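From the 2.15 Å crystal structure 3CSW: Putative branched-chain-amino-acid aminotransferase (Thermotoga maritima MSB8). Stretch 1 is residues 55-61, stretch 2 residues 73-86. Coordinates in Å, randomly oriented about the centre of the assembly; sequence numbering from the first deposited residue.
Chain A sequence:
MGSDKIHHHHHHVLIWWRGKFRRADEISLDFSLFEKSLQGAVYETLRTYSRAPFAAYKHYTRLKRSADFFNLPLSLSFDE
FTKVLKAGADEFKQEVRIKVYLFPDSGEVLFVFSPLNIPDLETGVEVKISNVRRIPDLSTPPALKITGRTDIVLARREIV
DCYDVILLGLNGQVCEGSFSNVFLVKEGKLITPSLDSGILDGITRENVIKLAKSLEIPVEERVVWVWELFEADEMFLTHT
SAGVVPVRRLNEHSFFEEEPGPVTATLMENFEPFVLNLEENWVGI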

# COMPACT_ATOMS: atom_id res chain seq x y z
N ALA A 55 36.03 9.00 4.13
CA ALA A 55 35.26 8.13 3.26
C ALA A 55 35.04 8.75 1.90
O ALA A 55 33.97 8.58 1.32
CB ALA A 55 33.92 7.71 3.91
N ALA A 56 36.07 9.40 1.36
CA ALA A 56 35.95 10.14 0.11
C ALA A 56 35.52 9.25 -1.06
O ALA A 56 34.61 9.60 -1.82
CB ALA A 56 37.22 10.90 -0.21
N TYR A 57 36.15 8.08 -1.19
CA TYR A 57 35.81 7.14 -2.26
C TYR A 57 34.38 6.61 -2.12
O TYR A 57 33.66 6.53 -3.09
CB TYR A 57 36.82 5.97 -2.31
CG TYR A 57 36.56 5.08 -3.50
CD1 TYR A 57 36.76 5.56 -4.79
CD2 TYR A 57 36.06 3.79 -3.34
CE1 TYR A 57 36.48 4.78 -5.90
CE2 TYR A 57 35.78 3.00 -4.44
CZ TYR A 57 35.99 3.50 -5.72
OH TYR A 57 35.71 2.71 -6.82
N LYS A 58 33.97 6.27 -0.90
CA LYS A 58 32.62 5.79 -0.64
C LYS A 58 31.56 6.81 -1.03
O LYS A 58 30.54 6.46 -1.62
CB LYS A 58 32.46 5.40 0.83
CG LYS A 58 33.26 4.16 1.19
CD LYS A 58 33.10 3.73 2.63
CE LYS A 58 33.73 2.36 2.84
NZ LYS A 58 33.67 2.03 4.31
N HIS A 59 31.81 8.08 -0.69
CA HIS A 59 30.91 9.17 -1.06
C HIS A 59 30.90 9.43 -2.56
O HIS A 59 29.86 9.69 -3.12
CB HIS A 59 31.28 10.44 -0.30
CG HIS A 59 30.81 10.43 1.11
ND1 HIS A 59 29.50 10.64 1.46
CD2 HIS A 59 31.48 10.24 2.28
CE1 HIS A 59 29.37 10.57 2.77
NE2 HIS A 59 30.56 10.35 3.29
N TYR A 60 32.06 9.35 -3.20
CA TYR A 60 32.15 9.49 -4.66
C TYR A 60 31.32 8.44 -5.40
O TYR A 60 30.63 8.74 -6.36
CB TYR A 60 33.62 9.39 -5.11
CG TYR A 60 33.81 9.61 -6.59
CD1 TYR A 60 33.84 10.90 -7.13
CD2 TYR A 60 33.92 8.54 -7.46
CE1 TYR A 60 33.99 11.10 -8.50
CE2 TYR A 60 34.07 8.72 -8.84
CZ TYR A 60 34.11 10.00 -9.35
OH TYR A 60 34.28 10.17 -10.73
N THR A 61 31.39 7.19 -4.96
CA THR A 61 30.64 6.12 -5.65
C THR A 61 29.12 6.27 -5.42
O THR A 61 28.34 5.93 -6.30
CB THR A 61 31.15 4.70 -5.30
OG1 THR A 61 30.77 4.36 -3.97
CG2 THR A 61 32.69 4.64 -5.42
N PRO A 73 26.25 11.49 -16.52
CA PRO A 73 27.48 10.95 -15.96
C PRO A 73 28.17 11.99 -15.09
O PRO A 73 27.89 13.20 -15.17
CB PRO A 73 28.32 10.61 -17.20
CG PRO A 73 27.87 11.58 -18.23
CD PRO A 73 26.41 11.91 -17.93
N LEU A 74 29.07 11.51 -14.24
CA LEU A 74 29.79 12.36 -13.32
C LEU A 74 30.90 13.04 -14.13
O LEU A 74 31.61 12.38 -14.89
CB LEU A 74 30.34 11.53 -12.17
CG LEU A 74 30.30 12.17 -10.79
CD1 LEU A 74 30.56 11.10 -9.74
CD2 LEU A 74 31.30 13.32 -10.68
N SER A 75 31.03 14.36 -13.98
CA SER A 75 32.05 15.12 -14.72
C SER A 75 33.45 14.93 -14.11
O SER A 75 34.42 14.72 -14.83
CB SER A 75 31.70 16.61 -14.74
OG SER A 75 31.64 17.16 -13.42
N LEU A 76 33.52 15.00 -12.78
CA LEU A 76 34.78 14.87 -12.04
C LEU A 76 35.28 13.44 -11.91
O LEU A 76 34.51 12.50 -11.73
CB LEU A 76 34.63 15.45 -10.61
CG LEU A 76 35.05 16.91 -10.41
CD1 LEU A 76 34.92 17.31 -8.96
CD2 LEU A 76 36.46 17.15 -10.89
N SER A 77 36.60 13.28 -11.99
CA SER A 77 37.22 11.99 -11.70
C SER A 77 37.35 11.89 -10.17
O SER A 77 37.21 12.90 -9.46
CB SER A 77 38.58 11.87 -12.38
OG SER A 77 39.53 12.74 -11.79
N PHE A 78 37.58 10.69 -9.67
CA PHE A 78 37.80 10.53 -8.25
C PHE A 78 39.04 11.30 -7.83
O PHE A 78 39.08 11.96 -6.78
CB PHE A 78 37.98 9.07 -7.87
CG PHE A 78 38.28 8.88 -6.42
CD1 PHE A 78 37.45 9.44 -5.45
CD2 PHE A 78 39.40 8.18 -6.02
CE1 PHE A 78 37.73 9.30 -4.12
CE2 PHE A 78 39.68 8.01 -4.67
CZ PHE A 78 38.86 8.57 -3.72
N ASP A 79 40.05 11.23 -8.68
CA ASP A 79 41.33 11.88 -8.44
C ASP A 79 41.15 13.40 -8.31
O ASP A 79 41.74 14.01 -7.41
CB ASP A 79 42.28 11.54 -9.59
CG ASP A 79 43.69 12.01 -9.35
OD1 ASP A 79 44.23 11.80 -8.23
OD2 ASP A 79 44.28 12.57 -10.30
N GLU A 80 40.34 13.99 -9.18
CA GLU A 80 40.06 15.43 -9.13
C GLU A 80 39.19 15.81 -7.93
O GLU A 80 39.40 16.84 -7.29
CB GLU A 80 39.37 15.87 -10.42
CG GLU A 80 40.29 15.81 -11.63
CD GLU A 80 39.54 15.90 -12.97
OE1 GLU A 80 38.30 15.68 -13.00
OE2 GLU A 80 40.22 16.19 -13.99
N PHE A 81 38.19 14.96 -7.65
CA PHE A 81 37.30 15.06 -6.49
C PHE A 81 38.16 15.17 -5.23
O PHE A 81 38.02 16.13 -4.46
CB PHE A 81 36.40 13.82 -6.47
CG PHE A 81 35.40 13.75 -5.32
CD1 PHE A 81 34.30 14.58 -5.28
CD2 PHE A 81 35.52 12.76 -4.35
CE1 PHE A 81 33.37 14.48 -4.26
CE2 PHE A 81 34.59 12.65 -3.33
CZ PHE A 81 33.51 13.50 -3.28
N THR A 82 39.09 14.22 -5.05
CA THR A 82 39.95 14.22 -3.87
C THR A 82 40.84 15.46 -3.84
O THR A 82 41.12 16.00 -2.77
CB THR A 82 40.84 12.95 -3.78
OG1 THR A 82 41.82 12.93 -4.82
CG2 THR A 82 40.00 11.71 -3.87
N LYS A 83 41.25 15.93 -5.01
CA LYS A 83 42.13 17.10 -5.08
C LYS A 83 41.43 18.36 -4.57
O LYS A 83 42.01 19.10 -3.78
CB LYS A 83 42.67 17.31 -6.50
CG LYS A 83 43.77 16.30 -6.87
CD LYS A 83 44.36 16.53 -8.30
CE LYS A 83 45.48 15.51 -8.62
NZ LYS A 83 46.42 15.94 -9.70
N VAL A 84 40.19 18.59 -5.01
CA VAL A 84 39.41 19.74 -4.54
C VAL A 84 39.06 19.60 -3.05
O VAL A 84 39.12 20.57 -2.29
CB VAL A 84 38.10 19.96 -5.36
CG1 VAL A 84 37.32 21.15 -4.82
CG2 VAL A 84 38.41 20.16 -6.86
N LEU A 85 38.69 18.39 -2.63
CA LEU A 85 38.34 18.15 -1.23
C LEU A 85 39.50 18.51 -0.31
O LEU A 85 39.30 19.22 0.68
CB LEU A 85 37.95 16.68 -0.98
CG LEU A 85 36.65 16.11 -1.54
CD1 LEU A 85 36.55 14.61 -1.19
CD2 LEU A 85 35.46 16.89 -1.01
N LYS A 86 40.70 18.02 -0.64
CA LYS A 86 41.91 18.26 0.18
C LYS A 86 42.40 19.72 0.18
O LYS A 86 42.78 20.24 1.24
CB LYS A 86 43.04 17.31 -0.22
CG LYS A 86 42.64 15.83 -0.08
CD LYS A 86 43.79 14.90 0.12
CE LYS A 86 44.61 14.71 -1.13
NZ LYS A 86 45.65 13.69 -0.83

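Two helices meet here, and the main bump is the side chain of Tyr 60. Helix 56-61 and helix 78-86 run at 122° to one another, with a closest axis approach of 10.5 Å. The contact buries 449 Å², counting both sides, and Tyr 60 has the largest share of any residue.

Tyr 60 points its CA-to-CB bond toward stretch 2. With chi1 at t, the ring enters a hollow formed by the loop before helix 78-86 and the first turn of that helix. Leu 74 lies over one face of the ring, with its CD1 4.0 Å from the centroid of the Tyr 60 ring. Phe 78 covers the opposite face, with its CB 4.1 Å from the same centroid and nearly on the ring normal. The flat ring is therefore held between two aliphatic groups, and both contacts are CH-pi. Leu 74 is poorly ordered, so its side of the hollow is less sharply defined.

The hollow has a polar end. The OH of Tyr 60 donates a hydrogen bond to the O of Leu 76, at a short 2.5 Å. This is the only hydrogen bond between the stretches. The acceptor lies near the plane of the ring, at its edge. A tyrosine suits this place because the ring fills the apolar slot while the hydroxyl reaches a backbone carbonyl beyond it.

Phe 81 adds another wall. Tyr 60 CD1 comes within 3.7 Å of Phe 81 CG and lies over a face of the Phe 81 ring. The two rings meet obliquely, with planes at 53°. The rings of Tyr 60 and Phe 78 are also oblique, at 56°.

Phe 78 is the second large bump. Its CA-to-CB bond points sideways, and with chi1 at t the ring packs against helix 56-61 at Ala 56, Tyr 57 and Tyr 60. Its CE1 sits 3.4 Å from Tyr 57 CA and 3.8 Å from Ala 56 C, so the ring packs against backbone as well as side chains. Tyr 57 covers one face of it. The edge of the Tyr 57 ring meets the face of Phe 78, with centroids 5.0 Å apart and planes at 78°. Tyr 57 itself is exposed.

Ala 56 supplies a low, buried surface. Its methyl points toward stretch 2 and touches three larger side chains: CB of Ala 56 is 3.9 Å from Leu 85 CD1, 4.3 Å from Phe 78 CE1 and 4.4 Å from Phe 81 CE2. Beside this small side chain the rings of Phe 78 and Phe 81 come close to the helix backbone, while Leu 85 meets only the methyl. The edge of Phe 81 also approaches the main chain, with CE2 of Phe 81 3.4 Å from Ala 56 O.

Ser 77 shapes the start of the second helix. Its OG accepts a capping bond from Glu 80 N at 3.0 Å, and Ser 77 N donates to Glu 80 OE1 at 3.1 Å. Both bonds lie within stretch 2 and close the first turn of the helix, which carries Phe 78.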